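Long-range contacts in 4-alpha-glucanotransferase (Streptococcus agalactiae, PDB 6M6T), which is an amylomaltase-type enzyme of the TIM-barrel clan that binds glycan in its pockets: residues L244-V249 and G309-A314; N263-W268 and Y304-G309; K156-W161 and E227-P232; A165-E170 and D238-P243. All blocks are in the same frame, centred on the assembly; numbering follows the deposited sequence.

Contact 1 of 4, residues L244-V249 and G309-A314; sequences LAIAGV and GDYQTA
The loop 309-314 arches alongside strand 245-249, close to its start at Gly309 and near its end at Ala314; the closest alpha carbons, those of Ala245 and Gly309, are 5.5 Å apart. One backbone link joins the two segments, a weak bond from Gly309 N to Leu244 O at 3.2 Å, bent to 121° at the hydrogen. Between the two ends of the arch, Ile246 and Tyr311 each point their beta carbon toward the opposite segment. In both residues the gamma atom that leads on along the side chain (CG1 in Ile246, CG in Tyr311) takes the crowded position between backbone N and carbonyl carbon, chi1 near +60°. Ile246 then extends CD1 to Tyr311 CE1 at 3.9 Å, the two side chains crossing at about a right angle and the methyl meeting the ring obliquely. Farther along, the methyl of Ala314 faces the strand, CB lying 4.2 Å from Val249 O, while the beta carbon of Val249 points away from the loop. Leu260 of the adjoining strand 259-264 touches Ile246, Tyr311 and Ala314, so the apolar cluster continues into the sheet, whereas Tyr311 itself is solvent-exposed. The return of the loop is held by Trp305, whose NE1 bonds Ala314 O. This is the connection between antiparallel strands 303-308 and 319-321, folded back over a four-stranded sheet whose strand 245-249 leads into a glycan pocket, of which Val249 is a part, its side chain touching the bound AC1.

Contact 2 of 4, residues N263-W268 and Y304-G309; sequences NPIYNW and YWEIRG
Segment 263-268 leaves the end of a weakly bonded strand and turns into the helix that starts at Trp268, crossing beside strand 303-308 with Ile265 and Glu306 as the nearest residues, their alpha carbons 7.2 Å apart. The strands 259-264 and 303-308 are not neighbours in the sheet, since 245-249 runs between them. The ring of Tyr304 is the centre of the contact, with CG in the crowded position between backbone N and carbonyl carbon (chi1 65°). Along its CE2 side lies Ile265: CG2 meets Tyr304 CE2 at 3.4 Å, and CD1 comes within 3.7 Å of the same Tyr304 CE2. Along the CE1 side lies the pyrrole part of Trp268, with CD1 3.5 Å from Tyr304 CE1. The two side chains run past each other in opposite directions, the ring planes inclined at 44°. Ile265 also touches Glu306, its CG1 standing 4.1 Å from Glu306 CG, as the carboxylate reaches out on an extended chain. Tyr266 CB lies over one face of the Trp268 ring, toward its rim. Across the segments the grip is thus apolar and aromatic, while the polar tips of Tyr304 and Glu306 converge on Lys236, by a hydrogen bond and a salt bridge respectively; the nearby ammonium probably favours the charged form of Glu306.

Contact 3 of 4, residues K156-W161 and E227-P232; sequences KALQEW and EVWTMP
A forked leucine and the edge of an indole fit against one flank of the helix that ends at Thr230. Leu158, with CG anti to its backbone N (chi1 160°), sends its two methyls to different helix residues: CD2 rests on Val228 CG1 at 3.7 Å, and CD1 lies 3.4 Å from Trp229 CD1. The hollow it fills is therefore the one between two successive side chains of the helix. Beside it, Trp161 pushes the rim of its benzene ring over the face of the Trp229 pyrrole ring, a T-shaped (edge-to-face) pair with planes at 70° and ring centroids 5.3 Å apart. The tip is CZ3, 3.9 Å from Trp229 NE1. A weak bond from Trp161 NE1 to Lys156 O, in the plane of the indole, steadies this wedge, and Leu158 CA covers one of its faces toward the rim, so Leu158 and Trp161 pack against each other as they meet the helix. Gln159 adds little, its NE2 being hydrogen-bonded to Ala223 O. Phe146 and Ile149 of helix 140-152 touch both sides of the contact, and helix 164-167 packs on Trp161 through Ile166 and Ile167, with Ile166 O receiving Trp229 NE1.

Contact 4 of 4, residues A165-E170 and D238-P243; sequences AIIRRE and DRDKQP
Lys241 reaches the other segment because its side chain is nearly straight beyond CG, and Arg168 because its CG sits between backbone N and carbonyl carbon (chi1 37°) with the chain extended from there to NE. The lysine arrives at a Schellman motif that closes helix 164-167: Arg169, with positive phi, is the C-prime residue, Glu170 N bonds Ala165 O, and Arg169 N bonds Ile166 O. At this end the carbonyl of Ile167 is offered to Lys241, and Lys241 NZ takes it at 2.9 Å, in the carbonyl plane and on a lone pair. The methylene CD of Lys241 lies alongside the same group, 3.5 Å from Ile167 O. A second carbonyl, that of Trp229, also accepts from the ammonium, so two backbone oxygens hold it; a positive charge here would be expected to suit the helix C-terminus. Arg169 NE, of like charge, stays 5.6 Å from Lys241 NZ, and its side chain forms a cation-pi contact with Trp229. On the partner side, residues Asp238 to Lys241 make a type I beta turn, and Asp238 OD1 receives Gln242 N from above the carboxylate plane. The turn places Asp240 within reach of Arg168, which also pairs with Glu170, making a small salt-bridge network at the protein surface. Across the segments, Asp240 OD1 meets the edge of the guanidinium 3.2 Å from Arg168 NH1, the two planes 35° apart.

All four contacts lie on one side of the chain's centre and form two close pairs. Contacts 3 and 4, centred 7 Å apart, interlace along the chain: 156-161 and 165-170 come first, then their partners 227-232 and 238-243. They join the helical region around 140-167 to helix 226-230 and the loop after it. Contacts 1 and 2, centred 8 Å apart, follow, with the segments of contact 2 between those of contact 1 and Gly309 common to both; they lie on and beside the four-stranded antiparallel sheet, distinct from the eight parallel strands of the barrel. Pro264 against Val228 and Leu244 against Asp238 connect the pairs, so the helical part abuts the sheet, whose strand 245-249 reaches a glycan pocket at Val249.

Contact 1 of 4, residues L244-V249 and G309-A314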
# COMPACT_ATOMS: atom_id res chain seq x y z
N LEU A 244 -15.96 6.74 -17.86
CA LEU A 244 -17.28 6.25 -18.26
C LEU A 244 -17.93 5.48 -17.12
O LEU A 244 -19.08 5.75 -16.75
CB LEU A 244 -17.17 5.35 -19.50
CG LEU A 244 -16.64 5.89 -20.83
CD1 LEU A 244 -16.79 4.86 -21.96
CD2 LEU A 244 -17.32 7.22 -21.15
N ALA A 245 -17.20 4.50 -16.58
CA ALA A 245 -17.56 3.75 -15.39
C ALA A 245 -16.44 3.86 -14.35
O ALA A 245 -15.27 4.06 -14.70
CB ALA A 245 -17.80 2.31 -15.73
N ILE A 246 -16.80 3.75 -13.07
CA ILE A 246 -15.83 3.77 -11.99
C ILE A 246 -15.82 2.43 -11.25
O ILE A 246 -16.68 1.56 -11.46
CB ILE A 246 -16.06 4.94 -11.00
CG1 ILE A 246 -17.45 4.88 -10.37
CG2 ILE A 246 -15.79 6.30 -11.67
CD1 ILE A 246 -17.55 5.62 -9.07
N ALA A 247 -14.83 2.30 -10.36
CA ALA A 247 -14.57 1.06 -9.64
C ALA A 247 -15.24 1.05 -8.26
O ALA A 247 -15.46 2.09 -7.64
CB ALA A 247 -13.07 0.85 -9.48
N GLY A 248 -15.56 -0.14 -7.81
CA GLY A 248 -16.12 -0.33 -6.49
C GLY A 248 -16.42 -1.79 -6.20
O GLY A 248 -15.81 -2.71 -6.76
N VAL A 249 -17.39 -2.00 -5.33
CA VAL A 249 -17.70 -3.35 -4.88
C VAL A 249 -19.09 -3.29 -4.26
O VAL A 249 -19.42 -2.30 -3.59
CB VAL A 249 -16.60 -3.84 -3.92
CG1 VAL A 249 -16.86 -3.41 -2.46
CG2 VAL A 249 -16.33 -5.31 -4.11
N GLY A 309 -21.58 5.62 -14.81
CA GLY A 309 -21.84 7.02 -14.50
C GLY A 309 -23.28 7.11 -14.05
O GLY A 309 -23.96 6.09 -14.02
N ASP A 310 -23.77 8.30 -13.71
CA ASP A 310 -25.15 8.46 -13.21
C ASP A 310 -25.46 7.45 -12.10
O ASP A 310 -26.53 6.84 -12.05
CB ASP A 310 -26.19 8.40 -14.35
CG ASP A 310 -26.29 7.02 -15.05
OD1 ASP A 310 -27.05 6.14 -14.59
OD2 ASP A 310 -25.60 6.82 -16.09
N TYR A 311 -24.50 7.27 -11.19
CA TYR A 311 -24.74 6.42 -10.03
C TYR A 311 -25.40 7.23 -8.93
O TYR A 311 -25.31 8.46 -8.89
CB TYR A 311 -23.43 5.80 -9.53
CG TYR A 311 -22.39 6.78 -9.04
CD1 TYR A 311 -21.43 7.31 -9.90
CD2 TYR A 311 -22.35 7.18 -7.70
CE1 TYR A 311 -20.46 8.21 -9.45
CE2 TYR A 311 -21.39 8.09 -7.24
CZ TYR A 311 -20.44 8.59 -8.12
OH TYR A 311 -19.49 9.49 -7.69
N GLN A 312 -26.11 6.54 -8.05
CA GLN A 312 -26.51 7.13 -6.79
C GLN A 312 -25.91 6.41 -5.59
O GLN A 312 -25.44 7.06 -4.65
CB GLN A 312 -28.04 7.21 -6.67
CG GLN A 312 -28.53 8.14 -5.55
CD GLN A 312 -28.27 9.62 -5.84
OE1 GLN A 312 -28.08 10.03 -6.99
NE2 GLN A 312 -28.27 10.44 -4.78
N THR A 313 -25.89 5.08 -5.60
CA THR A 313 -25.02 4.32 -4.72
C THR A 313 -24.21 3.36 -5.57
O THR A 313 -24.38 3.27 -6.79
CB THR A 313 -25.81 3.58 -3.62
OG1 THR A 313 -26.86 4.42 -3.13
CG2 THR A 313 -24.91 3.24 -2.43
N ALA A 314 -23.27 2.68 -4.91
CA ALA A 314 -22.38 1.73 -5.55
C ALA A 314 -23.07 0.44 -5.97
O ALA A 314 -22.47 -0.37 -6.68
CB ALA A 314 -21.21 1.41 -4.62

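Contact 2 of 4, residues N263-W268 and Y304-G309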
# COMPACT_ATOMS: atom_id res chain seq x y z
N ASN A 263 -11.93 4.88 -8.79
CA ASN A 263 -10.89 4.68 -9.78
C ASN A 263 -11.50 4.44 -11.16
O ASN A 263 -12.59 3.88 -11.29
CB ASN A 263 -9.99 3.50 -9.42
CG ASN A 263 -9.74 3.38 -7.93
OD1 ASN A 263 -10.67 3.14 -7.15
ND2 ASN A 263 -8.48 3.53 -7.52
N PRO A 264 -10.80 4.84 -12.21
CA PRO A 264 -11.24 4.46 -13.55
C PRO A 264 -11.19 2.95 -13.71
O PRO A 264 -10.58 2.23 -12.93
CB PRO A 264 -10.22 5.15 -14.47
CG PRO A 264 -9.00 5.30 -13.62
CD PRO A 264 -9.50 5.53 -12.21
N ILE A 265 -11.85 2.48 -14.76
CA ILE A 265 -12.01 1.06 -15.06
C ILE A 265 -11.13 0.71 -16.25
O ILE A 265 -10.83 1.55 -17.10
CB ILE A 265 -13.50 0.80 -15.33
CG1 ILE A 265 -14.30 0.95 -14.04
CG2 ILE A 265 -13.72 -0.52 -15.97
CD1 ILE A 265 -14.20 -0.26 -13.15
N TYR A 266 -10.69 -0.55 -16.30
CA TYR A 266 -9.80 -0.99 -17.37
C TYR A 266 -10.58 -1.39 -18.62
O TYR A 266 -11.65 -2.00 -18.54
CB TYR A 266 -8.93 -2.16 -16.89
CG TYR A 266 -7.85 -1.73 -15.91
CD1 TYR A 266 -6.89 -0.78 -16.28
CD2 TYR A 266 -7.78 -2.26 -14.62
CE1 TYR A 266 -5.91 -0.37 -15.40
CE2 TYR A 266 -6.80 -1.86 -13.73
CZ TYR A 266 -5.87 -0.91 -14.12
OH TYR A 266 -4.89 -0.48 -13.25
N ASN A 267 -10.05 -1.02 -19.79
CA ASN A 267 -10.53 -1.55 -21.07
C ASN A 267 -9.71 -2.81 -21.33
O ASN A 267 -8.76 -2.82 -22.12
CB ASN A 267 -10.40 -0.53 -22.19
CG ASN A 267 -10.86 -1.06 -23.55
OD1 ASN A 267 -11.91 -1.71 -23.65
ND2 ASN A 267 -10.09 -0.78 -24.60
N TRP A 268 -10.08 -3.87 -20.61
CA TRP A 268 -9.26 -5.07 -20.59
C TRP A 268 -9.04 -5.65 -21.99
O TRP A 268 -8.08 -6.41 -22.19
CB TRP A 268 -9.89 -6.12 -19.66
CG TRP A 268 -9.65 -5.88 -18.18
CD1 TRP A 268 -10.55 -5.39 -17.28
CD2 TRP A 268 -8.45 -6.13 -17.44
NE1 TRP A 268 -9.99 -5.32 -16.02
CE2 TRP A 268 -8.70 -5.76 -16.10
CE3 TRP A 268 -7.19 -6.62 -17.79
CZ2 TRP A 268 -7.73 -5.88 -15.10
CZ3 TRP A 268 -6.22 -6.74 -16.79
CH2 TRP A 268 -6.50 -6.36 -15.47
N TYR A 304 -14.59 -7.92 -12.11
CA TYR A 304 -14.61 -6.67 -11.35
C TYR A 304 -15.99 -6.02 -11.41
O TYR A 304 -16.75 -6.19 -12.36
CB TYR A 304 -13.55 -5.66 -11.84
CG TYR A 304 -13.81 -5.19 -13.23
CD1 TYR A 304 -13.42 -5.97 -14.31
CD2 TYR A 304 -14.47 -4.00 -13.49
CE1 TYR A 304 -13.66 -5.58 -15.61
CE2 TYR A 304 -14.72 -3.59 -14.79
CZ TYR A 304 -14.30 -4.39 -15.84
OH TYR A 304 -14.51 -4.04 -17.15
N TRP A 305 -16.29 -5.25 -10.37
CA TRP A 305 -17.56 -4.55 -10.26
C TRP A 305 -17.43 -3.16 -10.88
O TRP A 305 -16.50 -2.42 -10.55
CB TRP A 305 -17.97 -4.45 -8.80
CG TRP A 305 -19.26 -3.75 -8.59
CD1 TRP A 305 -19.43 -2.44 -8.26
CD2 TRP A 305 -20.57 -4.31 -8.69
NE1 TRP A 305 -20.76 -2.15 -8.14
CE2 TRP A 305 -21.48 -3.29 -8.40
CE3 TRP A 305 -21.05 -5.59 -9.00
CZ2 TRP A 305 -22.86 -3.50 -8.41
CZ3 TRP A 305 -22.41 -5.79 -9.01
CH2 TRP A 305 -23.30 -4.75 -8.71
N GLU A 306 -18.37 -2.82 -11.77
CA GLU A 306 -18.27 -1.65 -12.64
C GLU A 306 -19.49 -0.75 -12.42
O GLU A 306 -20.53 -0.95 -13.04
CB GLU A 306 -18.14 -2.09 -14.10
CG GLU A 306 -17.76 -0.96 -15.07
CD GLU A 306 -18.05 -1.28 -16.56
OE1 GLU A 306 -19.20 -1.07 -17.01
OE2 GLU A 306 -17.12 -1.73 -17.29
N ILE A 307 -19.34 0.26 -11.56
CA ILE A 307 -20.39 1.25 -11.39
C ILE A 307 -20.43 2.14 -12.63
O ILE A 307 -19.39 2.65 -13.07
CB ILE A 307 -20.14 2.10 -10.14
CG1 ILE A 307 -19.95 1.21 -8.90
CG2 ILE A 307 -21.27 3.11 -9.96
CD1 ILE A 307 -18.75 1.57 -8.04
N ARG A 308 -21.61 2.33 -13.20
CA ARG A 308 -21.69 3.24 -14.34
C ARG A 308 -21.64 4.68 -13.86
O ARG A 308 -21.63 4.97 -12.65
CB ARG A 308 -22.97 2.99 -15.13
CG ARG A 308 -24.20 2.95 -14.26
CD ARG A 308 -25.40 2.40 -15.00
NE ARG A 308 -26.36 1.82 -14.06
CZ ARG A 308 -26.44 0.52 -13.79
NH1 ARG A 308 -25.64 -0.35 -14.39
NH2 ARG A 308 -27.33 0.09 -12.90
N GLY A 309 -21.58 5.62 -14.81
CA GLY A 309 -21.84 7.02 -14.50
C GLY A 309 -23.28 7.11 -14.05
O GLY A 309 -23.96 6.09 -14.02

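Contact 3 of 4, residues K156-W161 and E227-P232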
# COMPACT_ATOMS: atom_id res chain seq x y z
N LYS A 156 -5.51 21.05 -9.11
CA LYS A 156 -6.82 20.62 -9.58
C LYS A 156 -6.71 19.31 -10.34
O LYS A 156 -5.68 19.02 -10.96
CB LYS A 156 -7.46 21.69 -10.47
CG LYS A 156 -8.02 22.86 -9.68
CD LYS A 156 -9.17 23.55 -10.37
CE LYS A 156 -10.08 24.20 -9.33
NZ LYS A 156 -9.39 25.33 -8.63
N ALA A 157 -7.77 18.51 -10.28
CA ALA A 157 -7.73 17.22 -10.94
C ALA A 157 -7.48 17.37 -12.44
O ALA A 157 -7.78 18.40 -13.05
CB ALA A 157 -9.04 16.48 -10.72
N LEU A 158 -6.93 16.31 -13.03
CA LEU A 158 -6.64 16.27 -14.46
C LEU A 158 -7.89 16.54 -15.30
O LEU A 158 -7.80 17.15 -16.37
CB LEU A 158 -6.05 14.92 -14.83
CG LEU A 158 -6.13 14.54 -16.30
CD1 LEU A 158 -4.95 15.15 -17.05
CD2 LEU A 158 -6.19 13.00 -16.47
N GLN A 159 -9.05 16.07 -14.85
CA GLN A 159 -10.26 16.25 -15.65
C GLN A 159 -10.75 17.69 -15.66
O GLN A 159 -11.47 18.08 -16.59
CB GLN A 159 -11.37 15.34 -15.13
CG GLN A 159 -11.12 13.86 -15.36
CD GLN A 159 -10.14 13.25 -14.36
OE1 GLN A 159 -9.94 13.79 -13.27
NE2 GLN A 159 -9.53 12.12 -14.73
N GLU A 160 -10.37 18.49 -14.67
CA GLU A 160 -10.86 19.86 -14.55
C GLU A 160 -9.77 20.91 -14.80
O GLU A 160 -9.94 22.07 -14.41
CB GLU A 160 -11.51 20.07 -13.17
CG GLU A 160 -10.60 19.79 -11.97
CD GLU A 160 -11.25 20.07 -10.60
OE1 GLU A 160 -10.57 19.84 -9.55
OE2 GLU A 160 -12.43 20.52 -10.56
N TRP A 161 -8.66 20.53 -15.44
CA TRP A 161 -7.70 21.54 -15.89
C TRP A 161 -8.42 22.49 -16.86
O TRP A 161 -9.51 22.20 -17.34
CB TRP A 161 -6.48 20.92 -16.58
CG TRP A 161 -5.56 20.10 -15.69
CD1 TRP A 161 -5.63 19.95 -14.33
CD2 TRP A 161 -4.43 19.31 -16.11
NE1 TRP A 161 -4.62 19.11 -13.88
CE2 TRP A 161 -3.87 18.71 -14.96
CE3 TRP A 161 -3.83 19.06 -17.35
CZ2 TRP A 161 -2.76 17.88 -15.01
CZ3 TRP A 161 -2.72 18.22 -17.40
CH2 TRP A 161 -2.20 17.64 -16.24
N GLU A 227 -1.12 8.18 -15.80
CA GLU A 227 -1.42 7.08 -16.72
C GLU A 227 -2.69 7.36 -17.53
O GLU A 227 -2.73 7.10 -18.74
CB GLU A 227 -1.55 5.76 -15.93
CG GLU A 227 -0.23 5.03 -15.72
CD GLU A 227 0.52 5.50 -14.48
OE1 GLU A 227 -0.13 6.02 -13.54
OE2 GLU A 227 1.77 5.34 -14.43
N VAL A 228 -3.73 7.88 -16.87
CA VAL A 228 -4.92 8.37 -17.56
C VAL A 228 -4.56 9.48 -18.54
O VAL A 228 -5.24 9.67 -19.55
CB VAL A 228 -5.95 8.84 -16.52
CG1 VAL A 228 -7.13 9.52 -17.19
CG2 VAL A 228 -6.41 7.65 -15.68
N TRP A 229 -3.48 10.21 -18.25
CA TRP A 229 -3.01 11.28 -19.11
C TRP A 229 -2.22 10.75 -20.32
O TRP A 229 -2.61 10.99 -21.47
CB TRP A 229 -2.15 12.24 -18.29
CG TRP A 229 -1.92 13.54 -18.94
CD1 TRP A 229 -2.85 14.29 -19.60
CD2 TRP A 229 -0.69 14.25 -19.01
NE1 TRP A 229 -2.26 15.42 -20.08
CE2 TRP A 229 -0.94 15.43 -19.73
CE3 TRP A 229 0.61 14.01 -18.54
CZ2 TRP A 229 0.06 16.37 -19.99
CZ3 TRP A 229 1.59 14.94 -18.81
CH2 TRP A 229 1.31 16.11 -19.52
N THR A 230 -1.11 10.04 -20.08
CA THR A 230 -0.24 9.62 -21.18
C THR A 230 -0.70 8.36 -21.89
O THR A 230 -0.27 8.10 -23.02
CB THR A 230 1.18 9.37 -20.67
OG1 THR A 230 1.20 8.12 -19.97
CG2 THR A 230 1.63 10.46 -19.73
N MET A 231 -1.54 7.54 -21.25
CA MET A 231 -1.95 6.25 -21.80
C MET A 231 -3.44 6.05 -21.60
O MET A 231 -3.87 5.09 -20.94
CB MET A 231 -1.15 5.12 -21.15
CG MET A 231 0.34 5.09 -21.46
SD MET A 231 1.13 3.73 -20.56
CE MET A 231 1.27 4.43 -18.91
N PRO A 232 -4.28 6.92 -22.18
CA PRO A 232 -5.73 6.82 -21.93
C PRO A 232 -6.37 5.56 -22.48
O PRO A 232 -7.46 5.18 -22.02
CB PRO A 232 -6.29 8.06 -22.63
CG PRO A 232 -5.31 8.32 -23.74
CD PRO A 232 -3.96 7.96 -23.17

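Contact 4 of 4, residues A165-E170 and D238-P243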
# COMPACT_ATOMS: atom_id res chain seq x y z
N ALA A 165 -6.08 21.64 -24.59
CA ALA A 165 -4.94 21.20 -25.38
C ALA A 165 -3.99 20.37 -24.52
O ALA A 165 -3.52 19.30 -24.94
CB ALA A 165 -4.21 22.40 -25.98
N ILE A 166 -3.68 20.85 -23.32
CA ILE A 166 -2.75 20.13 -22.46
C ILE A 166 -3.41 18.88 -21.90
O ILE A 166 -2.73 17.88 -21.64
CB ILE A 166 -2.19 21.04 -21.34
CG1 ILE A 166 -0.83 20.53 -20.88
CG2 ILE A 166 -3.12 21.11 -20.15
CD1 ILE A 166 0.18 20.39 -21.98
N ILE A 167 -4.73 18.88 -21.74
CA ILE A 167 -5.40 17.71 -21.19
C ILE A 167 -5.23 16.50 -22.11
O ILE A 167 -5.10 15.37 -21.64
CB ILE A 167 -6.88 18.04 -20.91
CG1 ILE A 167 -7.02 18.59 -19.49
CG2 ILE A 167 -7.76 16.83 -21.14
CD1 ILE A 167 -8.36 19.19 -19.18
N ARG A 168 -5.18 16.73 -23.42
CA ARG A 168 -4.97 15.64 -24.36
C ARG A 168 -3.62 15.76 -25.08
O ARG A 168 -3.49 15.32 -26.22
CB ARG A 168 -6.11 15.56 -25.36
CG ARG A 168 -6.65 16.91 -25.76
CD ARG A 168 -7.82 16.78 -26.69
NE ARG A 168 -8.28 18.10 -27.12
CZ ARG A 168 -9.09 18.86 -26.40
NH1 ARG A 168 -9.51 18.43 -25.21
NH2 ARG A 168 -9.47 20.05 -26.85
N ARG A 169 -2.64 16.38 -24.42
CA ARG A 169 -1.23 16.34 -24.82
C ARG A 169 -1.02 16.62 -26.31
O ARG A 169 -0.48 15.80 -27.05
CB ARG A 169 -0.59 15.00 -24.45
CG ARG A 169 -1.33 14.18 -23.42
CD ARG A 169 -0.56 12.92 -23.13
NE ARG A 169 0.57 13.21 -22.25
CZ ARG A 169 1.84 13.28 -22.64
NH1 ARG A 169 2.16 13.05 -23.91
NH2 ARG A 169 2.79 13.57 -21.75
N GLU A 170 -1.43 17.81 -26.75
CA GLU A 170 -1.09 18.24 -28.11
C GLU A 170 0.32 18.80 -28.09
O GLU A 170 0.64 19.66 -27.27
CB GLU A 170 -2.09 19.27 -28.63
CG GLU A 170 -3.57 19.01 -28.27
CD GLU A 170 -4.18 17.72 -28.89
OE1 GLU A 170 -3.52 17.07 -29.74
OE2 GLU A 170 -5.32 17.36 -28.53
N ASP A 238 -13.72 8.96 -22.03
CA ASP A 238 -14.20 9.73 -23.17
C ASP A 238 -13.16 10.75 -23.64
O ASP A 238 -12.01 10.75 -23.20
CB ASP A 238 -15.54 10.39 -22.82
CG ASP A 238 -15.45 11.27 -21.60
OD1 ASP A 238 -14.35 11.80 -21.33
OD2 ASP A 238 -16.50 11.44 -20.93
N ARG A 239 -13.58 11.65 -24.54
CA ARG A 239 -12.65 12.57 -25.19
C ARG A 239 -12.05 13.57 -24.21
O ARG A 239 -10.90 13.98 -24.38
CB ARG A 239 -13.36 13.31 -26.33
CG ARG A 239 -13.39 12.54 -27.64
CD ARG A 239 -14.53 13.01 -28.55
NE ARG A 239 -15.83 12.46 -28.14
CZ ARG A 239 -16.44 11.43 -28.73
NH1 ARG A 239 -15.86 10.81 -29.75
NH2 ARG A 239 -17.62 11.01 -28.29
N ASP A 240 -12.80 13.99 -23.18
CA ASP A 240 -12.22 14.85 -22.15
C ASP A 240 -11.81 14.06 -20.91
O ASP A 240 -11.85 14.57 -19.78
CB ASP A 240 -13.17 16.00 -21.81
CG ASP A 240 -12.72 17.35 -22.45
OD1 ASP A 240 -11.58 17.41 -22.98
OD2 ASP A 240 -13.50 18.34 -22.42
N LYS A 241 -11.44 12.79 -21.11
CA LYS A 241 -10.71 11.94 -20.16
C LYS A 241 -11.42 11.79 -18.81
O LYS A 241 -10.77 11.70 -17.76
CB LYS A 241 -9.28 12.44 -19.97
CG LYS A 241 -8.29 11.72 -20.86
CD LYS A 241 -6.99 12.48 -21.08
CE LYS A 241 -6.15 11.76 -22.13
NZ LYS A 241 -5.01 12.59 -22.62
N GLN A 242 -12.76 11.70 -18.84
CA GLN A 242 -13.46 11.41 -17.60
C GLN A 242 -14.00 9.99 -17.62
O GLN A 242 -14.37 9.46 -18.68
CB GLN A 242 -14.60 12.40 -17.36
CG GLN A 242 -14.25 13.79 -17.84
CD GLN A 242 -14.66 14.86 -16.86
OE1 GLN A 242 -15.21 14.57 -15.79
NE2 GLN A 242 -14.39 16.11 -17.23
N PRO A 243 -14.04 9.34 -16.46
CA PRO A 243 -14.38 7.91 -16.42
C PRO A 243 -15.82 7.64 -16.88
O PRO A 243 -16.77 8.23 -16.36
CB PRO A 243 -14.18 7.54 -14.95
CG PRO A 243 -13.35 8.64 -14.39
CD PRO A 243 -13.69 9.86 -15.14